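Local coordinates for protein KP700603 (Klebsiella pneumoniae 700603, PDB 5KVK) that is of unknown function but belongs to the competence-damaged protein (CinA) superfamily, some members of which deamidate nicotinamide mononucleotide, at residues 141-146 against 151-156; 17-22 against 157-162. All coordinates share one frame; numbering follows the deposited sequence. Where two conformers were deposited one is given.

Contact 1: 141-146 against 151-156; sequences MRFTGD and VAQAVR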
ATOM      1  N   MET A 141      18.433   6.111  -8.400  1.00 28.08           N
ATOM      2  CA  MET A 141      19.425   5.604  -7.457  1.00 27.84           C
ATOM      3  C   MET A 141      19.715   4.139  -7.761  1.00 29.97           C
ATOM      4  O   MET A 141      18.923   3.456  -8.406  1.00 29.61           O
ATOM      5  CB  MET A 141      18.954   5.765  -6.001  1.00 26.71           C
ATOM      6  CG  MET A 141      18.613   7.230  -5.644  1.00 28.98           C
ATOM      7  SD  MET A 141      20.046   8.246  -5.537  1.00 34.84           S
ATOM      8  CE  MET A 141      20.870   7.694  -4.032  1.00 37.37           C
ATOM      9  N   ARG A 142      20.871   3.656  -7.303  1.00 31.02           N
ATOM     10  CA  ARG A 142      21.169   2.215  -7.360  1.00 30.26           C
ATOM     11  C   ARG A 142      21.638   1.792  -5.979  1.00 31.19           C
ATOM     12  O   ARG A 142      22.792   2.008  -5.648  1.00 37.85           O
ATOM     13  CB  ARG A 142      22.218   1.894  -8.422  1.00 36.03           C
ATOM     14  CG  ARG A 142      22.244   0.423  -8.821  1.00 45.42           C
ATOM     15  CD  ARG A 142      23.394  -0.316  -8.237  1.00 57.46           C
ATOM     16  NE  ARG A 142      23.612  -1.544  -8.996  1.00 65.99           N
ATOM     17  CZ  ARG A 142      24.691  -2.319  -8.886  1.00 74.69           C
ATOM     18  NH1 ARG A 142      25.651  -2.007  -8.015  1.00 75.85           N
ATOM     19  NH2 ARG A 142      24.804  -3.416  -9.630  1.00 77.27           N
ATOM     20  N   PHE A 143      20.762   1.175  -5.177  1.00 27.30           N
ATOM     21  CA  PHE A 143      21.137   0.835  -3.821  1.00 29.80           C
ATOM     22  C   PHE A 143      21.847  -0.501  -3.782  1.00 30.60           C
ATOM     23  O   PHE A 143      21.612  -1.382  -4.620  1.00 31.78           O
ATOM     24  CB  PHE A 143      19.904   0.784  -2.935  1.00 30.83           C
ATOM     25  CG  PHE A 143      19.159   2.061  -2.922  1.00 30.71           C
ATOM     26  CD1 PHE A 143      17.982   2.225  -3.662  1.00 27.26           C
ATOM     27  CD2 PHE A 143      19.626   3.125  -2.177  1.00 29.16           C
ATOM     28  CE1 PHE A 143      17.311   3.438  -3.636  1.00 26.54           C
ATOM     29  CE2 PHE A 143      18.932   4.368  -2.165  1.00 29.33           C
ATOM     30  CZ  PHE A 143      17.765   4.511  -2.886  1.00 29.40           C
ATOM     31  N   THR A 144      22.700  -0.654  -2.788  1.00 28.92           N
ATOM     32  CA  THR A 144      23.441  -1.881  -2.541  0.50 32.17           C
ATOM     33  C   THR A 144      22.742  -2.637  -1.405  1.00 33.52           C
ATOM     34  O   THR A 144      22.050  -2.041  -0.584  1.00 33.63           O
ATOM     35  CB  THR A 144      24.902  -1.541  -2.205  0.50 36.53           C
ATOM     36  OG1 THR A 144      25.444  -0.690  -3.239  0.50 31.12           O
ATOM     37  CG2 THR A 144      25.737  -2.768  -2.101  0.50 44.87           C
ATOM     38  N   GLY A 145      22.908  -3.949  -1.367  1.00 41.59           N
ATOM     39  CA  GLY A 145      22.296  -4.742  -0.309  1.00 42.20           C
ATOM     40  C   GLY A 145      21.234  -5.714  -0.824  1.00 36.45           C
ATOM     41  O   GLY A 145      20.860  -5.719  -1.997  1.00 34.67           O
ATOM     42  N   ASP A 146      20.761  -6.547   0.101  1.00 35.46           N
ATOM     43  CA  ASP A 146      19.709  -7.513  -0.196  1.00 36.82           C
ATOM     44  C   ASP A 146      18.398  -6.789  -0.465  1.00 35.34           C
ATOM     45  O   ASP A 146      18.220  -5.606  -0.118  1.00 32.78           O
ATOM     46  CB  ASP A 146      19.527  -8.481   0.967  1.00 33.98           C
ATOM     47  CG  ASP A 146      19.009  -7.766   2.219  1.00 37.63           C
ATOM     48  OD1 ASP A 146      17.798  -7.675   2.355  1.00 36.28           O
ATOM     49  OD2 ASP A 146      19.805  -7.274   3.066  1.00 40.18           O
ATOM     50  N   VAL A 151      14.736  -2.029  -0.297  1.00 24.58           N
ATOM     51  CA  VAL A 151      13.408  -1.460  -0.067  1.00 26.09           C
ATOM     52  C   VAL A 151      13.471  -0.440   1.057  1.00 26.21           C
ATOM     53  O   VAL A 151      12.921   0.655   0.945  1.00 27.02           O
ATOM     54  CB  VAL A 151      12.387  -2.568   0.239  1.00 28.37           C
ATOM     55  CG1 VAL A 151      11.057  -1.923   0.774  1.00 32.56           C
ATOM     56  CG2 VAL A 151      12.112  -3.276  -1.053  1.00 25.43           C
ATOM     57  N   ALA A 152      14.168  -0.782   2.142  1.00 25.21           N
ATOM     58  CA  ALA A 152      14.235   0.123   3.280  1.00 26.62           C
ATOM     59  C   ALA A 152      14.999   1.374   2.897  1.00 26.59           C
ATOM     60  O   ALA A 152      14.592   2.480   3.243  1.00 24.75           O
ATOM     61  CB  ALA A 152      14.900  -0.577   4.487  1.00 29.52           C
ATOM     62  N   GLN A 153      16.085   1.223   2.149  1.00 24.59           N
ATOM     63  CA  GLN A 153      16.846   2.406   1.711  1.00 26.32           C
ATOM     64  C   GLN A 153      16.054   3.283   0.762  1.00 23.94           C
ATOM     65  O   GLN A 153      16.140   4.522   0.830  1.00 25.00           O
ATOM     66  CB  GLN A 153      18.144   1.979   1.038  1.00 23.81           C
ATOM     67  CG  GLN A 153      19.152   1.368   2.007  1.00 28.76           C
ATOM     68  CD  GLN A 153      20.370   0.881   1.263  1.00 34.66           C
ATOM     69  OE1 GLN A 153      21.298   1.641   0.987  1.00 37.40           O
ATOM     70  NE2 GLN A 153      20.335  -0.398   0.876  1.00 35.15           N
ATOM     71  N   ALA A 154      15.268   2.663  -0.107  1.00 21.32           N
ATOM     72  CA  ALA A 154      14.446   3.441  -1.034  1.00 22.09           C
ATOM     73  C   ALA A 154      13.351   4.217  -0.308  1.00 23.40           C
ATOM     74  O   ALA A 154      13.109   5.385  -0.628  1.00 24.92           O
ATOM     75  CB  ALA A 154      13.848   2.511  -2.105  1.00 23.19           C
ATOM     76  N   VAL A 155      12.683   3.592   0.659  1.00 20.30           N
ATOM     77  CA  VAL A 155      11.664   4.290   1.453  1.00 23.68           C
ATOM     78  C   VAL A 155      12.307   5.488   2.166  1.00 25.19           C
ATOM     79  O   VAL A 155      11.773   6.613   2.148  1.00 25.37           O
ATOM     80  CB  VAL A 155      11.027   3.307   2.466  1.00 24.95           C
ATOM     81  CG1 VAL A 155      10.227   4.042   3.569  1.00 25.64           C
ATOM     82  CG2 VAL A 155      10.126   2.256   1.711  1.00 25.67           C
ATOM     83  N   ARG A 156      13.463   5.266   2.829  1.00 23.42           N
ATOM     84  CA  ARG A 156      14.083   6.381   3.533  0.50 24.82           C
ATOM     85  C   ARG A 156      14.535   7.456   2.563  1.00 28.09           C
ATOM     86  O   ARG A 156      14.332   8.642   2.820  1.00 30.07           O
ATOM     87  CB  ARG A 156      15.258   5.908   4.394  0.50 26.00           C
ATOM     88  CG  ARG A 156      14.795   5.310   5.715  0.50 26.48           C
ATOM     89  CD  ARG A 156      15.937   5.051   6.681  0.50 29.18           C
ATOM     90  NE  ARG A 156      16.880   4.098   6.114  0.50 28.93           N
ATOM     91  CZ  ARG A 156      16.847   2.790   6.313  0.50 28.15           C
ATOM     92  NH1 ARG A 156      15.912   2.230   7.062  0.50 27.44           N
ATOM     93  NH2 ARG A 156      17.754   2.042   5.719  0.50 27.75           N
TER
HETATM   94  O   HOH W   1      23.021   1.406  -0.748  1.00 40.08           O

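Contact 2: 17-22 against 157-162; sequences TRVARA and FAMAAL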
ATOM      1  N   THR A  17       9.059  11.052  10.992  1.00 26.85           N
ATOM      2  CA  THR A  17       8.501  12.028  11.930  1.00 28.09           C
ATOM      3  C   THR A  17       8.892  13.448  11.523  1.00 31.01           C
ATOM      4  O   THR A  17       8.057  14.379  11.516  1.00 30.64           O
ATOM      5  CB  THR A  17       9.020  11.696  13.331  1.00 32.41           C
ATOM      6  OG1 THR A  17       8.506  10.406  13.712  1.00 28.78           O
ATOM      7  CG2 THR A  17       8.620  12.739  14.331  1.00 36.61           C
ATOM      8  N   ARG A  18      10.163  13.633  11.163  1.00 29.63           N
ATOM      9  CA  ARG A  18      10.640  14.987  10.872  1.00 30.36           C
ATOM     10  C   ARG A  18       9.954  15.518   9.631  1.00 29.75           C
ATOM     11  O   ARG A  18       9.418  16.626   9.602  1.00 32.15           O
ATOM     12  CB  ARG A  18      12.146  14.984  10.670  1.00 32.55           C
ATOM     13  CG  ARG A  18      12.629  16.335  10.223  1.00 32.75           C
ATOM     14  CD  ARG A  18      14.130  16.468  10.141  1.00 37.50           C
ATOM     15  NE  ARG A  18      14.799  15.451   9.315  1.00 40.08           N
ATOM     16  CZ  ARG A  18      15.110  15.553   8.023  1.00 37.86           C
ATOM     17  NH1 ARG A  18      14.751  16.608   7.294  1.00 35.83           N
ATOM     18  NH2 ARG A  18      15.792  14.576   7.450  1.00 33.45           N
ATOM     19  N   VAL A  19       9.894  14.696   8.601  1.00 26.23           N
ATOM     20  CA  VAL A  19       9.313  15.158   7.350  1.00 26.60           C
ATOM     21  C   VAL A  19       7.809  15.358   7.478  1.00 30.16           C
ATOM     22  O   VAL A  19       7.250  16.315   6.911  1.00 28.70           O
ATOM     23  CB  VAL A  19       9.690  14.162   6.237  1.00 28.15           C
ATOM     24  CG1 VAL A  19       8.979  14.540   4.963  1.00 30.58           C
ATOM     25  CG2 VAL A  19      11.177  14.230   6.009  1.00 29.92           C
ATOM     26  N   ALA A  20       7.120  14.501   8.242  1.00 28.68           N
ATOM     27  CA  ALA A  20       5.685  14.711   8.448  1.00 31.62           C
ATOM     28  C   ALA A  20       5.396  16.036   9.149  1.00 32.67           C
ATOM     29  O   ALA A  20       4.438  16.741   8.788  1.00 30.60           O
ATOM     30  CB  ALA A  20       5.097  13.546   9.244  1.00 33.97           C
ATOM     31  N   ARG A  21       6.199  16.396  10.159  1.00 29.78           N
ATOM     32  CA  ARG A  21       5.957  17.677  10.839  1.00 31.18           C
ATOM     33  C   ARG A  21       6.099  18.813   9.849  1.00 33.25           C
ATOM     34  O   ARG A  21       5.411  19.839   9.951  1.00 35.19           O
ATOM     35  CB  ARG A  21       6.944  17.903  12.010  1.00 35.62           C
ATOM     36  CG  ARG A  21       6.481  17.409  13.409  1.00 42.77           C
ATOM     37  CD  ARG A  21       7.110  18.200  14.569  1.00 52.01           C
ATOM     38  NE  ARG A  21       8.460  18.623  14.246  1.00 48.09           N
ATOM     39  CZ  ARG A  21       9.533  17.820  14.289  1.00 47.13           C
ATOM     40  NH1 ARG A  21       9.422  16.526  14.672  1.00 38.63           N
ATOM     41  NH2 ARG A  21      10.733  18.311  13.954  1.00 45.53           N
ATOM     42  N   ALA A  22       7.013  18.646   8.891  1.00 32.85           N
ATOM     43  CA  ALA A  22       7.225  19.689   7.916  1.00 33.23           C
ATOM     44  C   ALA A  22       6.037  19.775   6.973  1.00 28.14           C
ATOM     45  O   ALA A  22       5.595  20.882   6.641  1.00 33.07           O
ATOM     46  CB  ALA A  22       8.528  19.447   7.161  1.00 31.23           C
ATOM     47  N   PHE A 157      15.144   7.057   1.425  1.00 25.58           N
ATOM     48  CA  PHE A 157      15.560   8.075   0.460  1.00 25.93           C
ATOM     49  C   PHE A 157      14.374   8.918  -0.017  1.00 25.19           C
ATOM     50  O   PHE A 157      14.495  10.151  -0.142  1.00 25.45           O
ATOM     51  CB  PHE A 157      16.267   7.446  -0.731  1.00 25.91           C
ATOM     52  CG  PHE A 157      16.801   8.483  -1.707  1.00 27.77           C
ATOM     53  CD1 PHE A 157      16.184   8.677  -2.945  1.00 26.52           C
ATOM     54  CD2 PHE A 157      17.904   9.266  -1.360  1.00 34.24           C
ATOM     55  CE1 PHE A 157      16.694   9.651  -3.836  1.00 26.90           C
ATOM     56  CE2 PHE A 157      18.382  10.236  -2.233  1.00 35.06           C
ATOM     57  CZ  PHE A 157      17.754  10.428  -3.461  1.00 30.42           C
ATOM     58  N   ALA A 158      13.227   8.277  -0.283  1.00 23.60           N
ATOM     59  CA  ALA A 158      12.055   9.029  -0.759  1.00 22.40           C
ATOM     60  C   ALA A 158      11.713  10.134   0.234  1.00 23.81           C
ATOM     61  O   ALA A 158      11.459  11.297  -0.141  1.00 23.70           O
ATOM     62  CB  ALA A 158      10.883   8.069  -0.938  1.00 26.61           C
ATOM     63  N   MET A 159      11.768   9.804   1.531  1.00 21.53           N
ATOM     64  CA  MET A 159      11.333  10.756   2.561  1.00 26.61           C
ATOM     65  C   MET A 159      12.401  11.793   2.830  1.00 26.21           C
ATOM     66  O   MET A 159      12.078  12.985   2.988  1.00 26.42           O
ATOM     67  CB  MET A 159      10.959  10.032   3.855  1.00 27.30           C
ATOM     68  CG  MET A 159       9.653   9.164   3.702  1.00 27.66           C
ATOM     69  SD  MET A 159       8.302  10.172   3.142  1.00 32.14           S
ATOM     70  CE  MET A 159       8.019  11.040   4.679  1.00 30.15           C
ATOM     71  N   ALA A 160      13.673  11.359   2.857  1.00 21.75           N
ATOM     72  CA  ALA A 160      14.767  12.301   3.144  1.00 26.25           C
ATOM     73  C   ALA A 160      14.874  13.364   2.039  1.00 30.17           C
ATOM     74  O   ALA A 160      15.027  14.557   2.313  1.00 29.64           O
ATOM     75  CB  ALA A 160      16.073  11.561   3.261  1.00 30.90           C
ATOM     76  N   ALA A 161      14.712  12.941   0.784  1.00 30.18           N
ATOM     77  CA  ALA A 161      14.725  13.883  -0.344  1.00 27.18           C
ATOM     78  C   ALA A 161      13.520  14.806  -0.298  1.00 29.43           C
ATOM     79  O   ALA A 161      13.644  16.012  -0.553  1.00 30.19           O
ATOM     80  CB  ALA A 161      14.740  13.090  -1.643  1.00 24.54           C
ATOM     81  N   LEU A 162      12.351  14.257   0.040  1.00 25.78           N
ATOM     82  CA  LEU A 162      11.181  15.112   0.205  1.00 26.80           C
ATOM     83  C   LEU A 162      11.435  16.143   1.281  1.00 30.26           C
ATOM     84  O   LEU A 162      11.094  17.325   1.116  1.00 31.71           O
ATOM     85  CB  LEU A 162       9.965  14.265   0.555  1.00 25.81           C
ATOM     86  CG  LEU A 162       8.708  15.123   0.862  1.00 27.67           C
ATOM     87  CD1 LEU A 162       8.160  15.890  -0.352  1.00 30.22           C
ATOM     88  CD2 LEU A 162       7.639  14.185   1.408  1.00 25.80           C
TER
HETATM   89  O   HOH W   2      16.138  15.278   4.585  1.00 33.65           O

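Contact 1: 141-146 against 151-156
Q153 bonds the loop after edge strand 135-142 through NE2 and reaches it again through a water at OE1. The F143 ring packs against CB of Q153 and against A154 on helix 147-165. The amide NE2 donates to the backbone carbonyl of T144. Q153 NE2 lies 2.8 Å from T144 O, and the N-H...O angle is 158°. T144 O lies in the amide plane, and the donor sits nearly on the line of the carbonyl bond. The Q153 chain is extended beyond CG, and this carries the amide out from the helix to the loop. At its other end, Q153 OE1 accepts from a water at 2.5 Å. The same water accepts from T144 N at 2.9 Å. One side chain therefore serves both backbone polar groups of T144, one directly and one through water. NE2 also bonds A149 O, one turn earlier in the helix.

The aromatic part lies next to the polar part. F143 has CG anti to its carbonyl carbon (chi1 -58°), which turns the ring toward the helix. CB of Q153 stands over one face of the F143 ring, 4.2 Å from its centroid, in a CH-pi contact. The amide does not lie flat on the ring, since the two planes are 59° apart. Farther along the rim, F143 CE1 meets A154 CB at 3.9 Å. V150, F157 and V126 also touch F143.

This is a strand-to-helix connection in an alpha/beta fold. D146 is the N-cap of the helix, and its OD1 bonds A149 N. The chemistry implies a loop held by polar bonds at T144 and anchored by an aromatic ring at F143, with the side chain of Q153 taking part in both.

Contact 2: 17-22 against 157-162
V19 packs against M159 and L162 where two helices, 12-26 and 147-165, meet beside the mixed sheet of this alpha/beta fold. The two segments are far apart in sequence, so the contact brings the first and last helices of the chain together. V19 CA and M159 CA, 6.8 Å apart, are the nearest CA pair across the two segments.

Along the first segment, R18 comes first. Its side chain reaches over to the second helix but meets it through water. R18 NH2 donates to a water at 3.0 Å, which lies in the guanidinium plane at its edge. That water donates to A160 O at 2.6 Å.

V19 follows and carries the apolar contact. Its two methyls have different tasks. CG1, anti to the backbone N (chi1 174°), touches two side chains. V19 CG1 lies 3.6 Å from M159 CE and 3.8 Å from L162 CD2. M159 reaches this place because its chain bends at chi2 and chi3, which brings the terminal methyl back toward V19. L15 and T16, on the same helix as V19, also touch M159.

A20 comes next and takes no part in the apolar contact; its side chain touches Q48 and F54. On the second helix, L162 also touches I104 and I106 of strand 104-110 and W130 of strand 125-132. L162 thus touches both V19 of helix 12-26 and the sheet. The second methyl of V19 meets backbone instead of side chain: V19 CG2 lies 3.4 Å from M159 O.

In the fold
Both contacts use helix 147-165, contact 1 on residues 151-156 and contact 2 on the next six. Their centres are about 16 Å apart. Contact 1 is local: its segments are joined by four helical residues. Contact 2 spans most of the chain, so contact 1 is nested inside the loop that it closes. F157, the first residue of segment 157-162, touches segment 141-146: F157 CE1 lies 3.6 Å from M141 CG, and F157 CB lies 3.9 Å from F143 CZ. Contact 2 brings the first and last helices together beside the mixed sheet; contact 1 holds the last helix against the loop that leads into it from edge strand 135-142.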